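Local coordinates for protein DELTA1-pyrroline-2-carboxylate reductase (Thermococcus litoralis DSM 5473, PDB 6T3E) that probably catalyses the NADH-dependent reduction of Delta1-pyrroline-2-carboxylate to L-proline, a step associated with L-hydroxyproline metabolism, at residues 86-95 and 106-116; 52-63 and 76-85. All blocks are in the same frame, centred on the assembly; numbering follows the deposited sequence.

Contact 1 (86-95 and 106-116); sequences EALAVKVVSL and SVLASILLNDP. With NAI (1,4-dihydronicotinamide adenine dinucleotide), chain F; PRO (proline), chain E.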
loop_
_atom_site.group_PDB
_atom_site.type_symbol
_atom_site.label_atom_id
_atom_site.label_comp_id
_atom_site.label_asym_id
_atom_site.label_seq_id
_atom_site.Cartn_x
_atom_site.Cartn_y
_atom_site.Cartn_z
ATOM N N GLU B 86 -10.893 -15.350 -2.084
ATOM C CA GLU B 86 -10.454 -14.975 -0.741
ATOM C C GLU B 86 -8.944 -14.750 -0.709
ATOM O O GLU B 86 -8.217 -15.302 0.118
ATOM C CB GLU B 86 -10.886 -16.014 0.290
ATOM C CG GLU B 86 -12.379 -16.077 0.497
ATOM C CD GLU B 86 -12.914 -14.965 1.393
ATOM O OE1 GLU B 86 -12.274 -13.890 1.458
ATOM O OE2 GLU B 86 -13.979 -15.174 2.036
ATOM N N ALA B 87 -8.485 -13.920 -1.634
ATOM C CA ALA B 87 -7.092 -13.512 -1.740
ATOM C C ALA B 87 -7.035 -12.028 -1.414
ATOM O O ALA B 87 -7.524 -11.199 -2.187
ATOM C CB ALA B 87 -6.542 -13.791 -3.139
ATOM N N LEU B 88 -6.485 -11.700 -0.252
ATOM C CA LEU B 88 -6.360 -10.321 0.222
ATOM C C LEU B 88 -4.866 -10.042 0.355
ATOM O O LEU B 88 -4.249 -10.446 1.347
ATOM C CB LEU B 88 -7.102 -10.104 1.547
ATOM C CG LEU B 88 -6.989 -8.701 2.167
ATOM C CD1 LEU B 88 -7.442 -7.569 1.189
ATOM C CD2 LEU B 88 -7.730 -8.607 3.491
ATOM N N ALA B 89 -4.281 -9.390 -0.660
ATOM C CA ALA B 89 -2.834 -9.244 -0.749
ATOM C C ALA B 89 -2.437 -7.850 -1.203
ATOM O O ALA B 89 -3.157 -7.180 -1.955
ATOM C CB ALA B 89 -2.211 -10.255 -1.711
ATOM N N VAL B 90 -1.240 -7.453 -0.780
ATOM C CA VAL B 90 -0.605 -6.225 -1.225
ATOM C C VAL B 90 0.840 -6.527 -1.631
ATOM O O VAL B 90 1.557 -7.260 -0.941
ATOM C CB VAL B 90 -0.681 -5.149 -0.121
ATOM C CG1 VAL B 90 -0.027 -5.648 1.171
ATOM C CG2 VAL B 90 -0.091 -3.811 -0.604
ATOM N N LYS B 91 1.263 -5.978 -2.764
ATOM C CA LYS B 91 2.633 -6.110 -3.238
ATOM C C LYS B 91 3.308 -4.749 -3.176
ATOM O O LYS B 91 2.709 -3.740 -3.560
ATOM C CB LYS B 91 2.680 -6.660 -4.667
ATOM C CG LYS B 91 4.092 -6.867 -5.236
ATOM C CD LYS B 91 4.052 -7.582 -6.595
ATOM C CE LYS B 91 3.881 -6.589 -7.750
ATOM N NZ LYS B 91 4.096 -7.206 -9.102
ATOM N N VAL B 92 4.528 -4.719 -2.650
ATOM C CA VAL B 92 5.364 -3.526 -2.633
ATOM C C VAL B 92 6.492 -3.791 -3.614
ATOM O O VAL B 92 7.375 -4.606 -3.336
ATOM C CB VAL B 92 5.904 -3.213 -1.237
ATOM C CG1 VAL B 92 6.671 -1.913 -1.280
ATOM C CG2 VAL B 92 4.762 -3.151 -0.220
ATOM N N VAL B 93 6.419 -3.180 -4.796
ATOM C CA VAL B 93 7.391 -3.395 -5.860
ATOM C C VAL B 93 8.025 -2.065 -6.248
ATOM O O VAL B 93 7.350 -1.030 -6.321
ATOM C CB VAL B 93 6.749 -4.069 -7.089
ATOM C CG1 VAL B 93 5.613 -3.228 -7.624
ATOM C CG2 VAL B 93 7.787 -4.271 -8.171
ATOM N N SER B 94 9.316 -2.110 -6.561
ATOM C CA SER B 94 10.089 -0.919 -6.868
ATOM C C SER B 94 10.787 -1.090 -8.206
ATOM O O SER B 94 11.123 -2.206 -8.619
ATOM C CB SER B 94 11.121 -0.620 -5.782
ATOM O OG SER B 94 12.027 -1.698 -5.659
ATOM N N LEU B 95 10.972 0.039 -8.888
ATOM C CA LEU B 95 11.634 0.103 -10.188
ATOM C C LEU B 95 12.775 1.108 -10.109
ATOM O O LEU B 95 12.532 2.312 -9.984
ATOM C CB LEU B 95 10.638 0.504 -11.270
ATOM C CG LEU B 95 11.247 0.802 -12.631
ATOM C CD1 LEU B 95 12.001 -0.417 -13.090
ATOM C CD2 LEU B 95 10.176 1.183 -13.645
ATOM N N SER B 106 16.491 -4.538 -11.595
ATOM C CA SER B 106 15.724 -3.297 -11.700
ATOM C C SER B 106 14.464 -3.356 -10.837
ATOM O O SER B 106 14.097 -2.377 -10.176
ATOM C CB SER B 106 15.365 -3.017 -13.160
ATOM O OG SER B 106 16.539 -2.823 -13.946
ATOM N N VAL B 107 13.824 -4.515 -10.785
ATOM C CA VAL B 107 12.530 -4.663 -10.133
ATOM C C VAL B 107 12.701 -5.574 -8.925
ATOM O O VAL B 107 13.198 -6.701 -9.045
ATOM C CB VAL B 107 11.470 -5.193 -11.113
ATOM C CG1 VAL B 107 10.230 -5.624 -10.383
ATOM C CG2 VAL B 107 11.134 -4.110 -12.125
ATOM N N LEU B 108 12.338 -5.057 -7.755
ATOM C CA LEU B 108 12.367 -5.774 -6.491
ATOM C C LEU B 108 10.993 -5.668 -5.853
ATOM O O LEU B 108 10.385 -4.594 -5.865
ATOM C CB LEU B 108 13.451 -5.186 -5.554
ATOM C CG LEU B 108 14.905 -5.194 -6.059
ATOM C CD1 LEU B 108 15.868 -4.580 -5.054
ATOM C CD2 LEU B 108 15.329 -6.646 -6.387
ATOM N N ALA B 109 10.482 -6.780 -5.327
ATOM C CA ALA B 109 9.125 -6.791 -4.801
ATOM C C ALA B 109 9.032 -7.640 -3.536
ATOM O O ALA B 109 9.840 -8.542 -3.292
ATOM C CB ALA B 109 8.120 -7.303 -5.849
ATOM N N SER B 110 8.003 -7.340 -2.741
ATOM C CA SER B 110 7.590 -8.136 -1.595
ATOM C C SER B 110 6.070 -8.204 -1.602
ATOM O O SER B 110 5.407 -7.227 -1.967
ATOM C CB SER B 110 8.062 -7.529 -0.273
ATOM O OG SER B 110 9.418 -7.148 -0.321
ATOM N N ILE B 111 5.517 -9.345 -1.189
ATOM C CA ILE B 111 4.077 -9.570 -1.197
ATOM C C ILE B 111 3.635 -9.975 0.199
ATOM O O ILE B 111 4.243 -10.863 0.808
ATOM C CB ILE B 111 3.668 -10.644 -2.217
ATOM C CG1 ILE B 111 4.003 -10.169 -3.634
ATOM C CG2 ILE B 111 2.172 -11.007 -2.034
ATOM C CD1 ILE B 111 3.533 -11.092 -4.739
ATOM N N LEU B 112 2.576 -9.326 0.699
ATOM C CA LEU B 112 2.001 -9.612 2.005
ATOM C C LEU B 112 0.586 -10.145 1.815
ATOM O O LEU B 112 -0.223 -9.546 1.097
ATOM C CB LEU B 112 1.985 -8.368 2.908
ATOM C CG LEU B 112 1.480 -8.582 4.352
ATOM C CD1 LEU B 112 2.631 -8.903 5.304
ATOM C CD2 LEU B 112 0.707 -7.400 4.885
ATOM N N LEU B 113 0.304 -11.286 2.435
ATOM C CA LEU B 113 -1.000 -11.927 2.383
ATOM C C LEU B 113 -1.652 -11.790 3.745
ATOM O O LEU B 113 -1.069 -12.202 4.756
ATOM C CB LEU B 113 -0.866 -13.407 2.028
ATOM C CG LEU B 113 -1.944 -14.086 1.203
ATOM C CD1 LEU B 113 -1.932 -13.502 -0.186
ATOM C CD2 LEU B 113 -1.645 -15.566 1.156
ATOM N N ASN B 114 -2.873 -11.273 3.760
ATOM C CA ASN B 114 -3.635 -11.080 4.982
ATOM C C ASN B 114 -4.850 -12.002 4.975
ATOM O O ASN B 114 -5.369 -12.375 3.913
ATOM C CB ASN B 114 -4.093 -9.626 5.139
ATOM C CG ASN B 114 -2.961 -8.682 5.406
ATOM O OD1 ASN B 114 -2.428 -8.050 4.468
ATOM N ND2 ASN B 114 -2.612 -8.522 6.685
ATOM N N ASP B 115 -5.325 -12.314 6.186
ATOM C CA ASP B 115 -6.481 -13.174 6.354
ATOM C C ASP B 115 -7.748 -12.340 6.236
ATOM O O ASP B 115 -7.924 -11.380 7.004
ATOM C CB ASP B 115 -6.421 -13.870 7.706
ATOM C CG ASP B 115 -7.545 -14.858 7.911
ATOM O OD1 ASP B 115 -8.496 -14.912 7.114
ATOM O OD2 ASP B 115 -7.433 -15.641 8.867
ATOM N N PRO B 116 -8.629 -12.642 5.278
ATOM C CA PRO B 116 -9.835 -11.813 5.136
ATOM C C PRO B 116 -10.743 -11.826 6.359
ATOM O O PRO B 116 -11.481 -10.856 6.581
ATOM C CB PRO B 116 -10.547 -12.418 3.915
ATOM C CG PRO B 116 -9.459 -13.210 3.198
ATOM C CD PRO B 116 -8.579 -13.735 4.291
HETATM P PA NAI F . 15.673 -5.322 -16.617
HETATM O O1A NAI F . 16.530 -4.123 -16.304
HETATM O O2A NAI F . 16.186 -6.534 -15.864
HETATM O O5B NAI F . 15.568 -5.618 -18.233
HETATM C C5B NAI F . 15.358 -4.458 -19.030
HETATM C C4B NAI F . 16.036 -4.687 -20.451
HETATM O O4B NAI F . 15.708 -3.738 -21.264
HETATM C C3B NAI F . 17.573 -4.608 -20.299
HETATM O O3B NAI F . 18.113 -5.775 -20.728
HETATM C C2B NAI F . 17.970 -3.405 -21.179
HETATM O O2B NAI F . 19.358 -3.590 -21.748
HETATM C C1B NAI F . 17.054 -3.416 -22.106
HETATM N N9A NAI F . 16.928 -2.148 -22.773
HETATM C C8A NAI F . 16.792 -0.992 -22.119
HETATM N N7A NAI F . 16.704 -0.026 -23.027
HETATM C C5A NAI F . 16.783 -0.587 -24.246
HETATM C C6A NAI F . 16.742 -0.025 -25.499
HETATM N N6A NAI F . 16.608 1.345 -25.955
HETATM N N1A NAI F . 16.843 -0.795 -26.581
HETATM C C2A NAI F . 16.973 -2.137 -26.429
HETATM N N3A NAI F . 17.010 -2.690 -25.192
HETATM C C4A NAI F . 16.918 -1.894 -24.096
HETATM O O3 NAI F . 14.139 -4.922 -16.111
HETATM P PN NAI F . 12.820 -5.921 -16.309
HETATM O O1N NAI F . 12.576 -6.518 -14.937
HETATM O O2N NAI F . 13.070 -6.958 -17.367
HETATM O O5D NAI F . 11.543 -5.023 -16.758
HETATM C C5D NAI F . 11.386 -4.774 -18.106
HETATM C C4D NAI F . 10.259 -3.719 -18.276
HETATM O O4D NAI F . 9.083 -4.203 -17.927
HETATM C C3D NAI F . 10.517 -2.527 -17.343
HETATM O O3D NAI F . 10.209 -1.360 -18.013
HETATM C C2D NAI F . 9.519 -2.710 -16.190
HETATM O O2D NAI F . 9.254 -1.346 -15.552
HETATM C C1D NAI F . 8.479 -3.217 -16.800
HETATM N N1N NAI F . 7.666 -4.015 -15.867
HETATM C C2N NAI F . 6.216 -3.965 -15.910
HETATM C C3N NAI F . 5.385 -5.123 -15.290
HETATM C C7N NAI F . 3.988 -5.360 -15.925
HETATM O O7N NAI F . 3.691 -4.704 -16.854
HETATM N N7N NAI F . 3.071 -6.382 -15.372
HETATM C C4N NAI F . 6.077 -6.300 -14.633
HETATM C C5N NAI F . 7.511 -5.991 -14.180
HETATM C C6N NAI F . 8.299 -4.872 -14.883
HETATM N N PRO E . 5.350 -2.230 -12.841
HETATM C CA PRO E . 5.676 -3.571 -12.347
HETATM C C PRO E . 4.554 -4.251 -11.568
HETATM O O PRO E . 3.368 -3.903 -11.670
HETATM C CB PRO E . 6.874 -3.310 -11.435
HETATM C CG PRO E . 7.579 -2.158 -12.081
HETATM C CD PRO E . 6.520 -1.331 -12.792
HETATM O OXT PRO E . 4.819 -5.180 -10.803
#

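Contact 2 (52-63 and 76-85); sequences ELYNGKAKVPLR and LYMPSYLEDS. With PRO (proline), chain E.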
loop_
_atom_site.group_PDB
_atom_site.type_symbol
_atom_site.label_atom_id
_atom_site.label_comp_id
_atom_site.label_asym_id
_atom_site.label_seq_id
_atom_site.Cartn_x
_atom_site.Cartn_y
_atom_site.Cartn_z
ATOM N N GLU B 52 -12.815 -13.231 -12.468
ATOM C CA GLU B 52 -13.384 -12.797 -11.198
ATOM C C GLU B 52 -13.534 -11.278 -11.155
ATOM O O GLU B 52 -14.522 -10.763 -10.612
ATOM C CB GLU B 52 -12.520 -13.320 -10.042
ATOM C CG GLU B 52 -12.845 -12.738 -8.660
ATOM C CD GLU B 52 -12.269 -13.546 -7.488
ATOM O OE1 GLU B 52 -11.697 -14.636 -7.708
ATOM O OE2 GLU B 52 -12.379 -13.073 -6.335
ATOM N N LEU B 53 -12.596 -10.550 -11.769
ATOM C CA LEU B 53 -12.680 -9.090 -11.827
ATOM C C LEU B 53 -13.850 -8.622 -12.689
ATOM O O LEU B 53 -14.496 -7.615 -12.376
ATOM C CB LEU B 53 -11.366 -8.521 -12.352
ATOM C CG LEU B 53 -11.420 -7.178 -13.076
ATOM C CD1 LEU B 53 -11.637 -6.049 -12.074
ATOM C CD2 LEU B 53 -10.143 -6.973 -13.878
ATOM N N TYR B 54 -14.121 -9.318 -13.794
ATOM C CA TYR B 54 -15.219 -8.918 -14.666
ATOM C C TYR B 54 -16.577 -9.133 -14.005
ATOM O O TYR B 54 -17.519 -8.373 -14.255
ATOM C CB TYR B 54 -15.158 -9.676 -15.992
ATOM C CG TYR B 54 -16.217 -9.211 -16.970
ATOM C CD1 TYR B 54 -15.995 -8.101 -17.784
ATOM C CD2 TYR B 54 -17.449 -9.855 -17.059
ATOM C CE1 TYR B 54 -16.954 -7.655 -18.663
ATOM C CE2 TYR B 54 -18.421 -9.412 -17.942
ATOM C CZ TYR B 54 -18.165 -8.310 -18.742
ATOM O OH TYR B 54 -19.116 -7.850 -19.623
ATOM N N ASN B 55 -16.719 -10.190 -13.206
ATOM C CA ASN B 55 -17.989 -10.496 -12.556
ATOM C C ASN B 55 -18.245 -9.646 -11.316
ATOM O O ASN B 55 -19.173 -9.956 -10.558
ATOM C CB ASN B 55 -18.047 -11.979 -12.184
ATOM C CG ASN B 55 -17.990 -12.890 -13.399
ATOM O OD1 ASN B 55 -18.476 -12.545 -14.477
ATOM N ND2 ASN B 55 -17.384 -14.058 -13.232
ATOM N N GLY B 56 -17.472 -8.575 -11.114
ATOM C CA GLY B 56 -17.658 -7.679 -9.987
ATOM C C GLY B 56 -17.220 -8.221 -8.648
ATOM O O GLY B 56 -17.641 -7.702 -7.612
ATOM N N LYS B 57 -16.370 -9.247 -8.639
ATOM C CA LYS B 57 -15.910 -9.876 -7.410
ATOM C C LYS B 57 -14.480 -9.486 -7.042
ATOM O O LYS B 57 -13.810 -10.235 -6.323
ATOM C CB LYS B 57 -16.027 -11.394 -7.528
ATOM C CG LYS B 57 -17.441 -11.897 -7.635
ATOM C CD LYS B 57 -18.215 -11.593 -6.365
ATOM C CE LYS B 57 -19.602 -12.263 -6.361
ATOM N NZ LYS B 57 -20.155 -12.431 -4.985
ATOM N N ALA B 58 -13.998 -8.335 -7.512
ATOM C CA ALA B 58 -12.648 -7.875 -7.215
ATOM C C ALA B 58 -12.679 -6.423 -6.774
ATOM O O ALA B 58 -13.397 -5.599 -7.350
ATOM C CB ALA B 58 -11.720 -8.008 -8.427
ATOM N N LYS B 59 -11.878 -6.111 -5.767
ATOM C CA LYS B 59 -11.680 -4.739 -5.320
ATOM C C LYS B 59 -10.231 -4.359 -5.631
ATOM O O LYS B 59 -9.312 -4.714 -4.887
ATOM C CB LYS B 59 -12.013 -4.598 -3.840
ATOM C CG LYS B 59 -13.487 -4.474 -3.579
ATOM C CD LYS B 59 -13.763 -4.182 -2.128
ATOM C CE LYS B 59 -15.255 -4.049 -1.902
ATOM N NZ LYS B 59 -15.590 -4.072 -0.456
ATOM N N VAL B 60 -10.042 -3.619 -6.721
ATOM C CA VAL B 60 -8.718 -3.190 -7.173
ATOM C C VAL B 60 -8.671 -1.670 -7.260
ATOM O O VAL B 60 -8.845 -1.104 -8.350
ATOM C CB VAL B 60 -8.350 -3.797 -8.535
ATOM C CG1 VAL B 60 -6.819 -3.768 -8.738
ATOM C CG2 VAL B 60 -8.914 -5.189 -8.670
ATOM N N PRO B 61 -8.445 -0.977 -6.146
ATOM C CA PRO B 61 -8.225 0.464 -6.217
ATOM C C PRO B 61 -6.954 0.726 -6.997
ATOM O O PRO B 61 -6.058 -0.114 -7.049
ATOM C CB PRO B 61 -8.079 0.869 -4.749
ATOM C CG PRO B 61 -7.560 -0.381 -4.083
ATOM C CD PRO B 61 -8.163 -1.525 -4.807
ATOM N N LEU B 62 -6.884 1.891 -7.625
ATOM C CA LEU B 62 -5.706 2.213 -8.410
ATOM C C LEU B 62 -4.466 2.206 -7.517
ATOM O O LEU B 62 -4.503 2.670 -6.374
ATOM C CB LEU B 62 -5.888 3.570 -9.093
ATOM C CG LEU B 62 -4.764 4.124 -9.971
ATOM C CD1 LEU B 62 -4.536 3.233 -11.184
ATOM C CD2 LEU B 62 -5.136 5.531 -10.399
ATOM N N ARG B 63 -3.382 1.610 -8.015
ATOM C CA ARG B 63 -2.170 1.501 -7.210
ATOM C C ARG B 63 -1.568 2.882 -6.943
ATOM O O ARG B 63 -1.708 3.817 -7.738
ATOM C CB ARG B 63 -1.121 0.613 -7.892
ATOM C CG ARG B 63 -0.602 1.121 -9.257
ATOM C CD ARG B 63 0.524 0.218 -9.784
ATOM N NE ARG B 63 0.712 0.313 -11.229
ATOM C CZ ARG B 63 1.391 -0.569 -11.961
ATOM N NH1 ARG B 63 1.954 -1.623 -11.391
ATOM N NH2 ARG B 63 1.496 -0.410 -13.276
ATOM N N LEU B 76 5.911 1.091 -5.862
ATOM C CA LEU B 76 4.513 0.893 -6.223
ATOM C C LEU B 76 3.815 0.038 -5.167
ATOM O O LEU B 76 4.288 -1.051 -4.823
ATOM C CB LEU B 76 4.423 0.262 -7.622
ATOM C CG LEU B 76 4.818 1.140 -8.830
ATOM C CD1 LEU B 76 6.349 1.198 -9.108
ATOM C CD2 LEU B 76 4.071 0.732 -10.093
ATOM N N TYR B 77 2.659 0.501 -4.696
ATOM C CA TYR B 77 1.877 -0.188 -3.670
ATOM C C TYR B 77 0.563 -0.638 -4.300
ATOM O O TYR B 77 -0.277 0.197 -4.658
ATOM C CB TYR B 77 1.663 0.723 -2.459
ATOM C CG TYR B 77 2.966 1.310 -1.962
ATOM C CD1 TYR B 77 3.746 0.631 -1.028
ATOM C CD2 TYR B 77 3.443 2.512 -2.459
ATOM C CE1 TYR B 77 4.956 1.151 -0.590
ATOM C CE2 TYR B 77 4.655 3.040 -2.029
ATOM C CZ TYR B 77 5.399 2.360 -1.094
ATOM O OH TYR B 77 6.592 2.889 -0.671
ATOM N N MET B 78 0.400 -1.966 -4.426
ATOM C CA MET B 78 -0.649 -2.598 -5.227
ATOM C C MET B 78 -1.464 -3.551 -4.359
ATOM O O MET B 78 -1.222 -4.768 -4.356
ATOM C CB MET B 78 -0.058 -3.348 -6.427
ATOM C CG MET B 78 0.908 -2.527 -7.283
ATOM S SD MET B 78 1.772 -3.451 -8.574
ATOM C CE MET B 78 0.424 -4.039 -9.596
ATOM N N PRO B 79 -2.447 -3.040 -3.629
ATOM C CA PRO B 79 -3.358 -3.906 -2.876
ATOM C C PRO B 79 -4.572 -4.348 -3.684
ATOM O O PRO B 79 -5.002 -3.691 -4.635
ATOM C CB PRO B 79 -3.774 -3.005 -1.703
ATOM C CG PRO B 79 -3.723 -1.614 -2.268
ATOM C CD PRO B 79 -2.661 -1.608 -3.345
ATOM N N SER B 80 -5.108 -5.513 -3.321
ATOM C CA SER B 80 -6.325 -5.979 -3.976
ATOM C C SER B 80 -6.966 -7.073 -3.137
ATOM O O SER B 80 -6.295 -7.769 -2.372
ATOM C CB SER B 80 -6.070 -6.488 -5.402
ATOM O OG SER B 80 -5.530 -7.794 -5.405
ATOM N N TYR B 81 -8.275 -7.221 -3.301
ATOM C CA TYR B 81 -9.030 -8.245 -2.599
ATOM C C TYR B 81 -9.902 -8.960 -3.614
ATOM O O TYR B 81 -10.743 -8.335 -4.267
ATOM C CB TYR B 81 -9.874 -7.640 -1.471
ATOM C CG TYR B 81 -10.777 -8.640 -0.793
ATOM C CD1 TYR B 81 -10.343 -9.938 -0.532
ATOM C CD2 TYR B 81 -12.067 -8.294 -0.426
ATOM C CE1 TYR B 81 -11.177 -10.863 0.083
ATOM C CE2 TYR B 81 -12.909 -9.206 0.186
ATOM C CZ TYR B 81 -12.465 -10.490 0.434
ATOM O OH TYR B 81 -13.315 -11.388 1.039
ATOM N N LEU B 82 -9.691 -10.261 -3.759
ATOM C CA LEU B 82 -10.538 -11.089 -4.606
ATOM C C LEU B 82 -11.401 -11.928 -3.680
ATOM O O LEU B 82 -10.903 -12.840 -3.008
ATOM C CB LEU B 82 -9.715 -11.955 -5.557
ATOM C CG LEU B 82 -8.546 -11.262 -6.243
ATOM C CD1 LEU B 82 -7.951 -12.173 -7.294
ATOM C CD2 LEU B 82 -9.002 -9.943 -6.842
ATOM N N GLU B 83 -12.700 -11.627 -3.673
ATOM C CA GLU B 83 -13.583 -12.104 -2.620
ATOM C C GLU B 83 -14.004 -13.547 -2.829
ATOM O O GLU B 83 -14.128 -14.290 -1.851
ATOM C CB GLU B 83 -14.798 -11.181 -2.522
ATOM C CG GLU B 83 -14.404 -9.702 -2.662
ATOM C CD GLU B 83 -15.547 -8.770 -3.032
ATOM O OE1 GLU B 83 -15.921 -8.734 -4.228
ATOM O OE2 GLU B 83 -16.045 -8.048 -2.130
ATOM N N ASP B 84 -14.169 -13.980 -4.079
ATOM C CA ASP B 84 -14.452 -15.390 -4.335
ATOM C C ASP B 84 -13.248 -16.262 -3.998
ATOM O O ASP B 84 -13.374 -17.272 -3.296
ATOM C CB ASP B 84 -14.859 -15.583 -5.794
ATOM C CG ASP B 84 -16.303 -15.221 -6.041
ATOM O OD1 ASP B 84 -17.071 -15.111 -5.055
ATOM O OD2 ASP B 84 -16.665 -15.030 -7.222
ATOM N N SER B 85 -12.068 -15.884 -4.482
ATOM C CA SER B 85 -10.854 -16.622 -4.174
ATOM C C SER B 85 -10.360 -16.366 -2.758
ATOM O O SER B 85 -9.492 -17.107 -2.279
ATOM C CB SER B 85 -9.760 -16.274 -5.188
ATOM O OG SER B 85 -9.980 -16.955 -6.414
HETATM N N PRO E . 5.350 -2.230 -12.841
HETATM C CA PRO E . 5.676 -3.571 -12.347
HETATM C C PRO E . 4.554 -4.251 -11.568
HETATM O O PRO E . 3.368 -3.903 -11.670
HETATM C CB PRO E . 6.874 -3.310 -11.435
HETATM C CG PRO E . 7.579 -2.158 -12.081
HETATM C CD PRO E . 6.520 -1.331 -12.792
HETATM O OXT PRO E . 4.819 -5.180 -10.803
#

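Contact 1 (86-95 and 106-116)
Val90 with Leu112, Val92 with Ser110 and Ser94 with Leu108 form hydrogen-bonded antiparallel pairs, each residue giving its N-H to the other's carbonyl oxygen. They join strands 87-95 and 107-114 into a beta hairpin, and Val92 N to Ser110 O, at 2.7 Å, is the shortest of these bonds. The non-hydrogen-bonded pairs in between add CA-H...O contacts, among them Val93 CA to Leu108 O at 3.2 Å.

Apolar packing divides between two faces. On that of Ala89, Lys91 and Val93, the Ala89 methyl meets Leu113 CD1, Val93 CG2 meets Val107 CG1 at 3.6 Å, and Ile111 and Leu113 continue onto helix 324-341. On the reverse, Val90 CG1 lies alongside Leu112 CB at 3.8 Å, both side chains pointing the same way, and Tyr77 of the second subunit packs on Val90.

Polar ends reach the ligands. Lys91 rests its CG on Ile111 CG1 (3.7 Å), then turns at chi3 (87°) and brings NZ to the proline OXT at 2.7 Å; Asp327 and Thr131 also hold this NZ. Ser106 OG bonds O1A of the NADH pyrophosphate at 2.7 Å, while Val93 CG2 lies against the proline ring.

The chemistry thus separates by face: one supplies a lysine NZ and hydrocarbon to the bound proline, whereas the other, where Ser94 OG binds Gly119 O of the second subunit, takes part in the subunit interface as well as packing on neighbouring strands.

Contact 2 (52-63 and 76-85)
Arg63 and Met78 belong to the proline pocket, midway along the hairpin of strands 58-68 and 73-82, and their side chains run side by side. A chi1 of 62° sets Arg63 CG between its backbone N and carbonyl carbon, and from there the chain extends to the ligand. Proline O lies in the guanidinium plane, at its edge, and takes a bent hydrogen bond from Arg63 NH1 (2.7 Å, 137°); NH1 also bonds Met78 SD weakly. Leu76 CD2 lies over one guanidinium face, toward the rim, 3.2 Å above the plane. Glu276 and Val321 O engage NE and NH2, so partners on all three nitrogens limit its rotation.

Farther along, backbone bonds pair the strands: Lys59 N to Tyr81 O is 2.9 Å, answered by Tyr81 N to Lys59 O, and Glu83 N reaches Lys57 O at 3.2 Å. Beside them, Ala58 CB packs on Leu82 CD2.

Helix 39-54 runs into the hairpin through a Schellman motif with Gly56 at C-prime. Glu52, its CG anti to N (chi1 169°), extends its carboxylate to the 83-85 turn. OE1 takes Ser85 OG at 3.2 Å through the syn lone pair, and weak bonds come from the amides of Asp84 and Ser85; Arg48 adds a salt bridge. A leucine in place of Glu52 would probably leave Arg48 without this partner and the turn amides without their acceptor, freeing Ser85 to turn.

The hairpin pairs recognition of the bound proline carboxylate with a helix-end carboxylate that receives Ser85 OG, Arg48 and, weakly, backbone amides.

Contact 1 and contact 2 are successive hairpins of one mixed sheet, their centres 13 Å apart, and strands 73-82 and 87-95 are neighbours in it. Val93 O and Leu76 N, 2.6 Å apart, probably form one of the hydrogen bonds that sew them together. At the opposite end Tyr81 OH probably bonds Glu86 OE1 at 2.7 Å, and between the two Val92 CG1 packs on Tyr77 CE1 at 3.6 Å. Each contact sends a side-chain nitrogen to the proline carboxylate: Lys91 NZ from contact 1 takes OXT and Arg63 NH1 from contact 2 takes O, with Arg134 as a further donor. Contact 1 alone reaches the NADH pyrophosphate, and both touch the second subunit.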